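Local coordinates for xyloglucan-specific endo-beta-1,4-glucanase BoGH5A (Bacteroides ovatus, PDB 3ZMR), which hydrolyses the beta-1,4-glucan backbone of xyloglucan at internal linkages, with retention of configuration, to release xyloglucan oligosaccharides, at residues K353-A358 and L409-K414; T442-D447 and Q452-A457. All coordinates share one frame; numbering follows the deposited sequence.

Contact 1: K353-A358 and L409-K414. With EDO (1,2-ethanediol), chain F.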
ATOM      1  N   LYS A 353      -8.957  23.667 -13.401  1.00 13.97           N
ATOM      2  CA  LYS A 353      -8.924  24.867 -12.591  1.00 13.73           C
ATOM      3  C   LYS A 353      -7.462  25.217 -12.367  1.00 12.72           C
ATOM      4  O   LYS A 353      -6.675  24.353 -11.970  1.00 14.11           O
ATOM      5  CB  LYS A 353      -9.640  24.657 -11.277  1.00 13.65           C
ATOM      6  CG  LYS A 353     -11.095  24.247 -11.407  1.00 18.07           C
ATOM      7  CD  LYS A 353     -11.943  25.317 -12.066  1.00 23.71           C
ATOM      8  CE  LYS A 353     -13.419  24.946 -12.065  1.00 32.85           C
ATOM      9  NZ  LYS A 353     -14.181  25.942 -12.857  1.00 66.21           N
ATOM     10  N   SER A 354      -7.083  26.458 -12.648  1.00 12.82           N
ATOM     11  CA  SER A 354      -5.692  26.879 -12.577  1.00 13.95           C
ATOM     12  C   SER A 354      -5.273  27.393 -11.191  1.00 11.22           C
ATOM     13  O   SER A 354      -4.078  27.581 -10.940  1.00 13.39           O
ATOM     14  CB  SER A 354      -5.382  27.972 -13.634  1.00 13.83           C
ATOM     15  OG  SER A 354      -6.180  29.112 -13.383  1.00 15.90           O
ATOM     16  N   GLN A 355      -6.267  27.692 -10.335  1.00 12.80           N
ATOM     17  CA  GLN A 355      -6.034  28.338  -9.055  1.00 16.24           C
ATOM     18  C   GLN A 355      -6.505  27.441  -7.912  1.00 10.80           C
ATOM     19  O   GLN A 355      -7.297  26.510  -8.108  1.00 14.73           O
ATOM     20  CB  GLN A 355      -6.784  29.663  -8.965  1.00 13.49           C
ATOM     21  CG  GLN A 355      -6.264  30.652 -10.003  1.00 14.80           C
ATOM     22  CD  GLN A 355      -7.088  31.925 -10.089  1.00 17.43           C
ATOM     23  OE1 GLN A 355      -8.104  32.092  -9.405  1.00 19.52           O
ATOM     24  NE2 GLN A 355      -6.664  32.823 -10.955  1.00 23.55           N
ATOM     25  N   TRP A 356      -5.994  27.754  -6.732  1.00 13.23           N
ATOM     26  CA  TRP A 356      -6.291  26.986  -5.511  1.00 10.15           C
ATOM     27  C   TRP A 356      -6.115  27.861  -4.272  1.00 12.38           C
ATOM     28  O   TRP A 356      -5.166  28.636  -4.185  1.00 13.52           O
ATOM     29  CB  TRP A 356      -5.332  25.758  -5.409  1.00 11.23           C
ATOM     30  CG  TRP A 356      -5.614  25.002  -4.140  1.00 10.87           C
ATOM     31  CD1 TRP A 356      -6.561  23.997  -3.969  1.00 12.05           C
ATOM     32  CD2 TRP A 356      -5.068  25.254  -2.826  1.00  9.76           C
ATOM     33  NE1 TRP A 356      -6.618  23.615  -2.651  1.00 10.65           N
ATOM     34  CE2 TRP A 356      -5.717  24.356  -1.922  1.00 11.30           C
ATOM     35  CE3 TRP A 356      -4.098  26.141  -2.320  1.00 12.01           C
ATOM     36  CZ2 TRP A 356      -5.458  24.373  -0.538  1.00 11.67           C
ATOM     37  CZ3 TRP A 356      -3.830  26.130  -0.958  1.00 12.36           C
ATOM     38  CH2 TRP A 356      -4.494  25.224  -0.081  1.00 12.07           C
ATOM     39  N   GLY A 357      -7.015  27.705  -3.303  1.00 12.17           N
ATOM     40  CA  GLY A 357      -6.775  28.176  -1.948  1.00 14.02           C
ATOM     41  C   GLY A 357      -7.426  29.509  -1.608  1.00 16.16           C
ATOM     42  O   GLY A 357      -7.987  30.193  -2.458  1.00 18.25           O
ATOM     43  N   ALA A 358      -7.323  29.861  -0.338  1.00 19.67           N
ATOM     44  CA  ALA A 358      -8.008  31.054   0.232  1.00 21.66           C
ATOM     45  C   ALA A 358      -7.665  32.347  -0.513  1.00 25.14           C
ATOM     46  O   ALA A 358      -8.543  33.176  -0.733  1.00 29.70           O
ATOM     47  CB  ALA A 358      -7.690  31.195   1.714  1.00 27.23           C
ATOM     48  N   LEU A 409      -0.993  32.828 -15.455  1.00 13.26           N
ATOM     49  CA  LEU A 409       0.206  32.013 -15.151  1.00 10.94           C
ATOM     50  C   LEU A 409       0.741  32.332 -13.751  1.00 11.68           C
ATOM     51  O   LEU A 409       1.078  31.431 -12.956  1.00 11.27           O
ATOM     52  CB  LEU A 409       1.310  32.219 -16.208  1.00 13.71           C
ATOM     53  CG  LEU A 409       2.618  31.498 -15.928  1.00 10.80           C
ATOM     54  CD1 LEU A 409       2.479  29.987 -15.882  1.00 14.68           C
ATOM     55  CD2 LEU A 409       3.671  31.901 -16.927  1.00 12.31           C
ATOM     56  N   GLU A 410       0.830  33.615 -13.421  1.00 12.18           N
ATOM     57  CA  GLU A 410       1.381  34.019 -12.148  1.00 12.11           C
ATOM     58  C   GLU A 410       0.525  33.442 -11.000  1.00 11.13           C
ATOM     59  O   GLU A 410       1.048  32.931 -10.014  1.00 12.20           O
ATOM     60  CB  GLU A 410       1.517  35.550 -12.042  1.00 16.02           C
ATOM     61  CG  GLU A 410       2.211  36.012 -10.774  1.00 21.04           C
ATOM     62  CD  GLU A 410       3.649  35.535 -10.613  1.00 26.79           C
ATOM     63  OE1 GLU A 410       4.364  35.186 -11.603  1.00 15.06           O
ATOM     64  OE2 GLU A 410       4.064  35.489  -9.443  1.00 65.46           O
ATOM     65  N   ASN A 411      -0.786  33.572 -11.127  1.00 13.69           N
ATOM     66  CA  ASN A 411      -1.722  33.085 -10.113  1.00 12.90           C
ATOM     67  C   ASN A 411      -1.651  31.552 -10.004  1.00 12.01           C
ATOM     68  O   ASN A 411      -1.820  30.986  -8.920  1.00 12.37           O
ATOM     69  CB  ASN A 411      -3.148  33.524 -10.468  1.00 12.82           C
ATOM     70  CG  ASN A 411      -3.376  35.003 -10.284  1.00 19.19           C
ATOM     71  OD1 ASN A 411      -2.583  35.687  -9.649  1.00 18.28           O
ATOM     72  ND2 ASN A 411      -4.463  35.495 -10.855  1.00 27.19           N
ATOM     73  N   HIS A 412      -1.414  30.902 -11.128  1.00 12.30           N
ATOM     74  CA  HIS A 412      -1.287  29.445 -11.185  1.00 10.72           C
ATOM     75  C   HIS A 412      -0.016  29.028 -10.438  1.00  9.73           C
ATOM     76  O   HIS A 412      -0.036  28.075  -9.635  1.00 10.88           O
ATOM     77  CB  HIS A 412      -1.293  28.937 -12.629  1.00 10.57           C
ATOM     78  CG  HIS A 412      -0.908  27.492 -12.781  1.00 10.85           C
ATOM     79  ND1 HIS A 412      -1.677  26.469 -12.266  1.00 11.49           N
ATOM     80  CD2 HIS A 412       0.168  26.899 -13.353  1.00 10.22           C
ATOM     81  CE1 HIS A 412      -1.096  25.309 -12.543  1.00 12.07           C
ATOM     82  NE2 HIS A 412       0.027  25.543 -13.189  1.00 11.37           N
ATOM     83  N   LEU A 413       1.103  29.687 -10.722  1.00 10.38           N
ATOM     84  CA  LEU A 413       2.376  29.311 -10.101  1.00 10.47           C
ATOM     85  C   LEU A 413       2.261  29.456  -8.587  1.00  9.93           C
ATOM     86  O   LEU A 413       2.704  28.580  -7.839  1.00 10.95           O
ATOM     87  CB  LEU A 413       3.526  30.159 -10.640  1.00 14.23           C
ATOM     88  CG  LEU A 413       3.895  29.905 -12.103  1.00 12.53           C
ATOM     89  CD1 LEU A 413       4.917  30.941 -12.539  1.00 14.59           C
ATOM     90  CD2 LEU A 413       4.429  28.503 -12.307  1.00 17.25           C
ATOM     91  N   LYS A 414       1.666  30.558  -8.140  1.00 11.97           N
ATOM     92  CA  LYS A 414       1.447  30.813  -6.713  1.00 11.65           C
ATOM     93  C   LYS A 414       0.540  29.752  -6.106  1.00 10.70           C
ATOM     94  O   LYS A 414       0.834  29.217  -5.028  1.00 11.67           O
ATOM     95  CB  LYS A 414       0.855  32.214  -6.466  1.00 12.25           C
ATOM     96  CG  LYS A 414       0.545  32.501  -4.993  1.00 18.37           C
ATOM     97  CD  LYS A 414      -0.000  33.902  -4.736  1.00 31.02           C
ATOM     98  CE  LYS A 414       0.174  34.293  -3.272  1.00 60.01           C
ATOM     99  NZ  LYS A 414      -0.620  33.417  -2.371  1.00 37.29           N
TER
HETATM  100  C1  EDO F1512      -6.335  29.716 -16.819  1.00 21.22           C
HETATM  101  O1  EDO F1512      -7.418  29.694 -15.874  1.00 22.25           O
HETATM  102  C2  EDO F1512      -6.620  30.730 -17.930  1.00 21.55           C
HETATM  103  O2  EDO F1512      -7.761  30.275 -18.663  1.00 20.55           O

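Contact 2: T442-D447 and Q452-A457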
ATOM      1  N   THR A 442       7.011  19.179 -16.534  1.00  9.82           N
ATOM      2  CA  THR A 442       6.965  20.554 -16.031  1.00  9.41           C
ATOM      3  C   THR A 442       6.832  20.690 -14.514  1.00  8.88           C
ATOM      4  O   THR A 442       7.212  21.711 -13.934  1.00 11.56           O
ATOM      5  CB  THR A 442       5.822  21.348 -16.671  1.00 11.57           C
ATOM      6  OG1 THR A 442       4.579  20.725 -16.354  1.00 12.95           O
ATOM      7  CG2 THR A 442       6.014  21.434 -18.176  1.00 14.34           C
ATOM      8  N   GLU A 443       6.321  19.638 -13.893  1.00  9.64           N
ATOM      9  CA  GLU A 443       6.157  19.557 -12.438  1.00  9.06           C
ATOM     10  C   GLU A 443       7.443  19.148 -11.699  1.00  8.71           C
ATOM     11  O   GLU A 443       7.459  19.085 -10.455  1.00  9.76           O
ATOM     12  CB  GLU A 443       5.048  18.565 -12.091  1.00 10.13           C
ATOM     13  CG  GLU A 443       5.458  17.088 -12.161  1.00 10.41           C
ATOM     14  CD  GLU A 443       6.027  16.676 -13.511  1.00 12.09           C
ATOM     15  OE1 GLU A 443       5.405  16.991 -14.565  1.00 13.72           O
ATOM     16  OE2 GLU A 443       7.100  16.037 -13.520  1.00 12.01           O
ATOM     17  N   LYS A 444       8.531  18.898 -12.418  1.00  9.89           N
ATOM     18  CA  LYS A 444       9.711  18.327 -11.794  1.00  9.55           C
ATOM     19  C   LYS A 444      10.393  19.308 -10.813  1.00  9.13           C
ATOM     20  O   LYS A 444      10.314  20.550 -10.980  1.00  9.96           O
ATOM     21  CB  LYS A 444      10.693  17.831 -12.858  1.00  9.95           C
ATOM     22  CG  LYS A 444      11.497  18.941 -13.525  1.00  9.02           C
ATOM     23  CD  LYS A 444      12.194  18.453 -14.792  1.00 11.53           C
ATOM     24  CE  LYS A 444      13.075  19.559 -15.360  1.00 12.54           C
ATOM     25  NZ  LYS A 444      13.702  19.154 -16.646  1.00 14.01           N
ATOM     26  N   LEU A 445      11.066  18.753  -9.793  1.00  9.62           N
ATOM     27  CA  LEU A 445      11.796  19.583  -8.847  1.00 10.18           C
ATOM     28  C   LEU A 445      13.261  19.749  -9.204  1.00 10.52           C
ATOM     29  O   LEU A 445      13.895  20.732  -8.824  1.00  9.97           O
ATOM     30  CB  LEU A 445      11.662  19.051  -7.436  1.00  8.79           C
ATOM     31  CG  LEU A 445      10.252  18.932  -6.897  1.00 10.28           C
ATOM     32  CD1 LEU A 445      10.338  18.348  -5.494  1.00 10.82           C
ATOM     33  CD2 LEU A 445       9.499  20.276  -6.893  1.00 18.25           C
ATOM     34  N   PHE A 446      13.776  18.771  -9.950  1.00  9.33           N
ATOM     35  CA  PHE A 446      15.211  18.690 -10.275  1.00  9.82           C
ATOM     36  C   PHE A 446      15.432  18.455 -11.773  1.00 10.30           C
ATOM     37  O   PHE A 446      14.605  17.879 -12.459  1.00 12.92           O
ATOM     38  CB  PHE A 446      15.900  17.530  -9.501  1.00 11.47           C
ATOM     39  CG  PHE A 446      15.802  17.677  -8.028  1.00 12.17           C
ATOM     40  CD1 PHE A 446      16.726  18.441  -7.328  1.00 12.76           C
ATOM     41  CD2 PHE A 446      14.752  17.102  -7.335  1.00 13.36           C
ATOM     42  CE1 PHE A 446      16.587  18.631  -5.964  1.00 14.39           C
ATOM     43  CE2 PHE A 446      14.625  17.293  -5.970  1.00 14.98           C
ATOM     44  CZ  PHE A 446      15.519  18.083  -5.296  1.00 19.44           C
ATOM     45  N   ASP A 447      16.587  18.906 -12.253  1.00 11.64           N
ATOM     46  CA  ASP A 447      17.092  18.465 -13.534  1.00 11.93           C
ATOM     47  C   ASP A 447      17.547  17.003 -13.386  1.00 10.33           C
ATOM     48  O   ASP A 447      18.419  16.700 -12.568  1.00 13.14           O
ATOM     49  CB  ASP A 447      18.275  19.301 -13.978  1.00 16.76           C
ATOM     50  CG  ASP A 447      18.601  19.070 -15.406  1.00 19.30           C
ATOM     51  OD1 ASP A 447      19.143  18.015 -15.733  1.00 17.88           O
ATOM     52  OD2 ASP A 447      18.286  19.920 -16.225  1.00 63.87           O
ATOM     53  N   GLN A 452      20.658  19.223 -10.327  1.00 14.59           N
ATOM     54  CA  GLN A 452      20.487  20.590  -9.839  1.00 15.10           C
ATOM     55  C   GLN A 452      18.988  20.932  -9.664  1.00 13.12           C
ATOM     56  O   GLN A 452      18.142  20.397 -10.377  1.00 13.43           O
ATOM     57  CB  GLN A 452      21.132  21.600 -10.814  1.00 20.30           C
ATOM     58  CG  GLN A 452      22.659  21.530 -10.941  1.00 25.61           C
ATOM     59  CD  GLN A 452      23.411  21.964  -9.697  1.00 85.70           C
ATOM     60  OE1 GLN A 452      22.901  22.723  -8.880  1.00 42.19           O
ATOM     61  NE2 GLN A 452      24.644  21.490  -9.560  1.00155.25           N
ATOM     62  N   PRO A 453      18.674  21.816  -8.708  1.00 14.13           N
ATOM     63  CA  PRO A 453      17.291  22.234  -8.593  1.00 12.79           C
ATOM     64  C   PRO A 453      16.744  22.882  -9.857  1.00 12.97           C
ATOM     65  O   PRO A 453      17.390  23.718 -10.480  1.00 17.82           O
ATOM     66  CB  PRO A 453      17.307  23.218  -7.440  1.00 18.04           C
ATOM     67  CG  PRO A 453      18.474  22.824  -6.595  1.00 18.83           C
ATOM     68  CD  PRO A 453      19.493  22.384  -7.619  1.00 16.95           C
ATOM     69  N   HIS A 454      15.556  22.445 -10.221  1.00 10.71           N
ATOM     70  CA  HIS A 454      14.787  22.992 -11.342  1.00 10.73           C
ATOM     71  C   HIS A 454      13.749  23.976 -10.888  1.00 11.40           C
ATOM     72  O   HIS A 454      13.540  25.019 -11.539  1.00 11.68           O
ATOM     73  CB  HIS A 454      14.117  21.863 -12.141  1.00 11.11           C
ATOM     74  CG  HIS A 454      13.210  22.357 -13.223  1.00 10.51           C
ATOM     75  ND1 HIS A 454      13.687  22.841 -14.437  1.00 13.04           N
ATOM     76  CD2 HIS A 454      11.863  22.495 -13.260  1.00 10.85           C
ATOM     77  CE1 HIS A 454      12.657  23.235 -15.165  1.00 15.86           C
ATOM     78  NE2 HIS A 454      11.547  23.037 -14.479  1.00 12.01           N
ATOM     79  N   ASN A 455      13.052  23.672  -9.798  1.00 11.48           N
ATOM     80  CA  ASN A 455      12.005  24.534  -9.305  1.00 11.38           C
ATOM     81  C   ASN A 455      12.253  24.870  -7.838  1.00 10.82           C
ATOM     82  O   ASN A 455      11.668  24.290  -6.939  1.00 11.36           O
ATOM     83  CB  ASN A 455      10.619  23.949  -9.547  1.00 11.30           C
ATOM     84  CG  ASN A 455       9.522  24.986  -9.374  1.00  9.65           C
ATOM     85  OD1 ASN A 455       9.661  25.957  -8.624  1.00 10.84           O
ATOM     86  ND2 ASN A 455       8.437  24.799 -10.089  1.00 10.53           N
ATOM     87  N   ALA A 456      13.175  25.802  -7.625  1.00 10.95           N
ATOM     88  CA  ALA A 456      13.528  26.235  -6.281  1.00 11.06           C
ATOM     89  C   ALA A 456      12.320  26.693  -5.485  1.00 10.82           C
ATOM     90  O   ALA A 456      12.229  26.432  -4.287  1.00 11.90           O
ATOM     91  CB  ALA A 456      14.584  27.322  -6.352  1.00 12.95           C
ATOM     92  N   ALA A 457      11.380  27.377  -6.129  1.00 11.01           N
ATOM     93  CA  ALA A 457      10.210  27.912  -5.421  1.00 10.87           C
ATOM     94  C   ALA A 457       9.316  26.777  -4.880  1.00 10.46           C
ATOM     95  O   ALA A 457       8.830  26.847  -3.762  1.00 11.26           O
ATOM     96  CB  ALA A 457       9.400  28.870  -6.317  1.00 12.01           C
TER
HETATM   97  O   HOH W   1       8.290  22.249 -11.483  1.00 11.13           O
HETATM   98  O   HOH W   2       8.891  23.478 -15.234  1.00 15.51           O
HETATM   99  O   HOH W   3      16.327  22.076 -14.947  1.00 17.03           O

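Contact 1: K353-A358 and L409-K414
H412 on helix 406-429 reaches across to the backbone carbonyl of S354, in the loop between helices 341-344 and 371-379. The path of the histidine starts close to this oxygen: S354 O is already 3.4 Å from H412 CA, in a CA-H...O contact, and 3.5 Å from H412 CB. With CG anti to the backbone N (chi1 169°), the ring swings out so that its ND1 edge faces the loop. H412 CG passes S354 O at 3.7 Å. H412 ND1 then donates to S354 O over 3.0 Å, with the oxygen in the ring plane and an N-H...O angle of 157°. CE1 lies farther off, and NE2 at the far end is hydrogen-bonded to the backbone N of R401.

Beside this bond, Q355 and N411, the residues next to S354 and H412, run alongside each other in the same direction. Q355 NE2 comes to 3.5 Å from N411 ND2, but both are donors, so this is packing only. The two amide planes stand 76° apart. Q355 OE1 takes the backbone N of D364, which sets the amide with its NH2 toward the helix. S354 OG accepts a hydrogen bond from O1 of a 1,2-ethanediol, 2.8 Å away, a probable crystallisation additive.

This is packing on the outer layer of the (beta/alpha)8 barrel, away from the substrate-binding cleft. It pins a long loop to the helix that follows strand 391-396. With an alanine at H412, S354 O and the R401 amide would probably lose their imidazole partner, and a gap would probably open between loop and helix. A backbone N can only donate to NE2, and ND1 gives its proton to S354 O. The chemistry is thus consistent with a neutral histidine carrying its proton on ND1.

Contact 2: T442-D447 and Q452-A457
The loop that leaves the last barrel strand, 433-436, doubles back on itself here before helix 456-471, and L445 to D447 meet Q452 to N455 across it. L445 O accepts two backbone bonds, from H454 N at 2.8 Å and from N455 N at 3.2 Å. Both donors come from the same face of the carbonyl plane, and N455 N stands well above it. D447 N returns a bond to Q452 O at 2.9 Å, approaching the oxygen nearly end-on. The pairing amounts to a single beta bridge, F446 with P453, in an antiparallel, hairpin-like reversal. D447 OD1 ties the turn by accepting from T449 N and T450 N. N455 is the N-cap of helix 456-471, and its OD1 accepts from S458 N.

The K444 side chain lies roughly perpendicular to that of H454. Its CG lies between the backbone N and the carbonyl carbon (chi1 77°), and the extended chain beyond it runs over the imidazole. K444 CE sits over one face of the H454 ring, 3.5 Å from its centroid, in a CH-pi contact. Waters meet both ring nitrogens in the plane of the H454 ring: one joins H454 NE2 to T442 O, another H454 ND1 to D447 OD2. A third donates to T442 O and K444 O and accepts from N455 ND2 at 2.9 Å. L445 and F446 turn inward, L445 onto I459 and I462, F446 onto L159 and I163 of helix 157-165.

Both segments of contact 1 precede those of contact 2 in the sequence. Their centres are 18 Å apart, and their nearest atoms about 6 Å, without touching. Helix 406-429 relates them: it supplies 409-414 to contact 1, and its R416 and N417 are touched by N455 and A457 of contact 2. Neighbouring residues also serve both, since R401 N bonds H412 and L400 O bonds T442. Contact 2 lies nearer the bound oligosaccharide. The K444 side chain is about 10 Å from a bound xylose, and that of L445 about 9 Å from that of substrate-binding W437. The H412 side chain is about 14 Å from a bound glucose unit.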